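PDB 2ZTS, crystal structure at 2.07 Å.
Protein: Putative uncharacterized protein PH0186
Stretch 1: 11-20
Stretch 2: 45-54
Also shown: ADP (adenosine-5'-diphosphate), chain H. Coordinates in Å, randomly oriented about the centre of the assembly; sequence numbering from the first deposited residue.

Stretch 1 (11-20) RVKSGIPGFD
Stretch 2 45-54: TFAAQFIYKG

Stretch 2 is helical throughout, a segment of a longer helix with regular i to i+4 backbone bonds. Stretch 1 begins as a strand at residues 11-12, then runs as a loop across one side of that helix. The nearest CA atoms across the stretches are those of Gly 15 and Lys 53, 5.1 Å apart. Together the stretches bury 430 Å².

Ile 16 covers the most surface. Its chi1 is m (-69°) and chi2 lies between wells at 148°. Ile 16 CD1 sits over one face of the Phe 46 ring, 3.3 Å from Phe 46 CE1, in a CH-pi contact. Phe 46 is t (-172°). Its edge meets the face of Phe 19, also t (-167°), with planes at 89° and Phe 46 CZ to Phe 19 CZ at 4.1 Å.

Phe 50 is t (169°). Phe 50 CE1 lies 4.0 Å from Val 12 CG1, an apolar contact, and Phe 50 CA donates a CH to Ser 14 O at 3.4 Å.

Gly 15 has phi/psi of 95/2, which calls for glycine. A CB here would also clash with Lys 53 CB. Gln 49 (chi1 t, chi2 t) gives a weak hydrogen bond from Gln 49 NE2 to Gly 15 O, 3.4 Å.

Asp 20 OD1 braces the loop by accepting Ser 14 N at 3.0 Å. Thr 45 N binds ADP O1A at 2.9 Å.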

# COMPACT_ATOMS: atom_id res chain seq x y z
N ARG C 11 -2.12 -16.83 39.54
CA ARG C 11 -1.58 -17.17 38.23
C ARG C 11 -2.01 -18.54 37.67
O ARG C 11 -1.95 -19.59 38.31
CB ARG C 11 -0.05 -17.02 38.24
CG ARG C 11 0.34 -15.54 38.24
CD ARG C 11 1.78 -15.26 38.06
NE ARG C 11 2.04 -13.82 38.27
CZ ARG C 11 1.96 -12.89 37.33
NH1 ARG C 11 1.62 -13.19 36.08
NH2 ARG C 11 2.23 -11.63 37.64
N VAL C 12 -2.39 -18.52 36.40
CA VAL C 12 -2.86 -19.71 35.74
C VAL C 12 -1.67 -20.29 34.99
O VAL C 12 -1.12 -19.64 34.11
CB VAL C 12 -4.05 -19.30 34.86
CG1 VAL C 12 -4.59 -20.47 34.00
CG2 VAL C 12 -5.11 -18.65 35.77
N LYS C 13 -1.26 -21.50 35.35
CA LYS C 13 -0.13 -22.19 34.71
C LYS C 13 -0.46 -22.57 33.27
O LYS C 13 -1.51 -23.12 33.01
CB LYS C 13 0.24 -23.46 35.46
CG LYS C 13 0.58 -23.24 36.99
CD LYS C 13 2.02 -22.96 37.24
CE LYS C 13 2.98 -24.17 37.05
NZ LYS C 13 4.35 -23.72 36.39
N SER C 14 0.46 -22.28 32.36
CA SER C 14 0.09 -22.23 30.95
C SER C 14 -0.10 -23.62 30.45
O SER C 14 -0.89 -23.87 29.61
CB SER C 14 1.18 -21.56 30.11
OG SER C 14 2.35 -22.34 30.11
N GLY C 15 0.66 -24.54 31.00
CA GLY C 15 0.70 -25.88 30.46
C GLY C 15 1.84 -26.12 29.51
O GLY C 15 1.97 -27.24 29.00
N ILE C 16 2.70 -25.13 29.28
CA ILE C 16 3.73 -25.23 28.23
C ILE C 16 5.11 -25.16 28.90
O ILE C 16 5.48 -24.10 29.43
CB ILE C 16 3.54 -24.09 27.18
CG1 ILE C 16 2.24 -24.36 26.37
CG2 ILE C 16 4.80 -24.01 26.23
CD1 ILE C 16 1.59 -23.18 25.95
N PRO C 17 5.83 -26.28 28.94
CA PRO C 17 7.11 -26.32 29.65
C PRO C 17 7.98 -25.24 29.11
O PRO C 17 8.00 -25.00 27.90
CB PRO C 17 7.65 -27.72 29.35
CG PRO C 17 6.40 -28.55 29.02
CD PRO C 17 5.46 -27.61 28.37
N GLY C 18 8.65 -24.55 30.02
CA GLY C 18 9.54 -23.47 29.65
C GLY C 18 8.92 -22.10 29.57
O GLY C 18 9.65 -21.10 29.54
N PHE C 19 7.59 -22.02 29.60
CA PHE C 19 6.88 -20.78 29.36
C PHE C 19 6.52 -19.97 30.59
O PHE C 19 6.59 -18.74 30.55
CB PHE C 19 5.58 -21.07 28.58
CG PHE C 19 4.95 -19.87 28.03
CD1 PHE C 19 5.56 -19.18 26.97
CD2 PHE C 19 3.75 -19.39 28.54
CE1 PHE C 19 5.03 -18.05 26.47
CE2 PHE C 19 3.18 -18.26 28.01
CZ PHE C 19 3.81 -17.58 26.96
N ASP C 20 6.08 -20.62 31.65
CA ASP C 20 5.62 -19.89 32.83
C ASP C 20 6.70 -19.00 33.39
O ASP C 20 6.42 -17.92 33.85
CB ASP C 20 5.09 -20.82 33.93
CG ASP C 20 3.83 -21.54 33.51
OD1 ASP C 20 3.15 -21.07 32.58
OD2 ASP C 20 3.47 -22.61 34.07
N THR C 45 -2.15 -25.45 18.46
CA THR C 45 -1.42 -26.34 19.31
C THR C 45 -1.21 -25.80 20.72
O THR C 45 -1.52 -26.45 21.71
CB THR C 45 -0.08 -26.67 18.62
OG1 THR C 45 -0.39 -27.42 17.44
CG2 THR C 45 0.76 -27.64 19.43
N PHE C 46 -0.67 -24.60 20.78
CA PHE C 46 -0.44 -23.85 22.01
C PHE C 46 -1.78 -23.63 22.78
O PHE C 46 -1.86 -23.92 23.96
CB PHE C 46 0.16 -22.53 21.57
CG PHE C 46 0.63 -21.68 22.67
CD1 PHE C 46 1.97 -21.48 22.85
CD2 PHE C 46 -0.28 -21.07 23.53
CE1 PHE C 46 2.41 -20.68 23.88
CE2 PHE C 46 0.16 -20.25 24.57
CZ PHE C 46 1.48 -20.05 24.75
N ALA C 47 -2.84 -23.22 22.08
CA ALA C 47 -4.19 -23.09 22.69
C ALA C 47 -4.79 -24.41 23.19
O ALA C 47 -5.43 -24.44 24.28
CB ALA C 47 -5.13 -22.46 21.74
N ALA C 48 -4.52 -25.50 22.48
CA ALA C 48 -5.04 -26.79 22.86
C ALA C 48 -4.29 -27.30 24.08
O ALA C 48 -4.90 -27.88 24.98
CB ALA C 48 -4.94 -27.74 21.75
N GLN C 49 -2.97 -27.08 24.10
CA GLN C 49 -2.14 -27.49 25.19
C GLN C 49 -2.58 -26.81 26.49
O GLN C 49 -2.66 -27.45 27.56
CB GLN C 49 -0.67 -27.16 24.89
CG GLN C 49 0.35 -28.02 25.62
CD GLN C 49 1.73 -27.95 24.97
OE1 GLN C 49 1.81 -27.84 23.75
NE2 GLN C 49 2.80 -27.97 25.77
N PHE C 50 -2.92 -25.53 26.39
CA PHE C 50 -3.40 -24.74 27.51
C PHE C 50 -4.65 -25.38 28.09
O PHE C 50 -4.76 -25.47 29.31
CB PHE C 50 -3.67 -23.29 27.05
CG PHE C 50 -4.42 -22.39 28.04
CD1 PHE C 50 -3.82 -21.90 29.19
CD2 PHE C 50 -5.65 -21.89 27.72
CE1 PHE C 50 -4.46 -21.02 30.02
CE2 PHE C 50 -6.31 -20.97 28.57
CZ PHE C 50 -5.70 -20.54 29.70
N ILE C 51 -5.62 -25.75 27.25
CA ILE C 51 -6.87 -26.32 27.74
C ILE C 51 -6.63 -27.74 28.25
O ILE C 51 -7.06 -28.09 29.35
CB ILE C 51 -7.95 -26.37 26.65
CG1 ILE C 51 -8.36 -24.98 26.20
CG2 ILE C 51 -9.21 -27.09 27.16
CD1 ILE C 51 -8.93 -24.11 27.28
N TYR C 52 -5.92 -28.53 27.45
CA TYR C 52 -5.70 -29.92 27.77
C TYR C 52 -4.86 -30.11 29.02
O TYR C 52 -5.20 -30.93 29.86
CB TYR C 52 -5.02 -30.65 26.65
CG TYR C 52 -4.91 -32.13 26.94
CD1 TYR C 52 -6.01 -32.93 26.84
CD2 TYR C 52 -3.70 -32.71 27.31
CE1 TYR C 52 -5.94 -34.32 27.14
CE2 TYR C 52 -3.61 -34.11 27.60
CZ TYR C 52 -4.74 -34.90 27.51
OH TYR C 52 -4.72 -36.28 27.77
N LYS C 53 -3.76 -29.38 29.11
CA LYS C 53 -2.92 -29.42 30.29
C LYS C 53 -3.62 -28.76 31.49
O LYS C 53 -3.46 -29.18 32.62
CB LYS C 53 -1.56 -28.77 30.07
CG LYS C 53 -0.66 -29.54 29.16
CD LYS C 53 -0.44 -30.97 29.66
CE LYS C 53 0.79 -31.64 29.09
NZ LYS C 53 0.77 -33.09 29.40
N GLY C 54 -4.36 -27.70 31.24
CA GLY C 54 -5.18 -27.17 32.28
C GLY C 54 -5.97 -28.29 32.97
O GLY C 54 -5.92 -28.42 34.18
PB ADP H . -1.50 -22.61 13.34
O1B ADP H . -0.68 -21.49 13.82
O2B ADP H . -1.78 -22.54 11.84
O3B ADP H . -2.84 -22.78 14.14
PA ADP H . -0.80 -25.30 14.27
O1A ADP H . -0.93 -25.25 15.81
O2A ADP H . -1.97 -25.96 13.59
O3A ADP H . -0.47 -23.85 13.62
O5' ADP H . 0.60 -26.02 14.01
C5' ADP H . 0.71 -27.21 13.30
C4' ADP H . 2.16 -27.62 13.15
O4' ADP H . 2.70 -28.35 14.22
C3' ADP H . 2.32 -28.45 11.90
O3' ADP H . 2.31 -27.56 10.78
C2' ADP H . 3.60 -29.21 12.20
O2' ADP H . 4.73 -28.49 11.87
C1' ADP H . 3.58 -29.36 13.73
N9 ADP H . 3.03 -30.64 14.18
C8 ADP H . 1.71 -31.07 14.08
N7 ADP H . 1.59 -32.28 14.65
C5 ADP H . 2.83 -32.66 15.07
C6 ADP H . 3.30 -33.80 15.73
N6 ADP H . 2.46 -34.67 16.29
N1 ADP H . 4.66 -33.86 16.07
C2 ADP H . 5.51 -32.81 15.77
N3 ADP H . 5.04 -31.67 15.12
C4 ADP H . 3.73 -31.62 14.79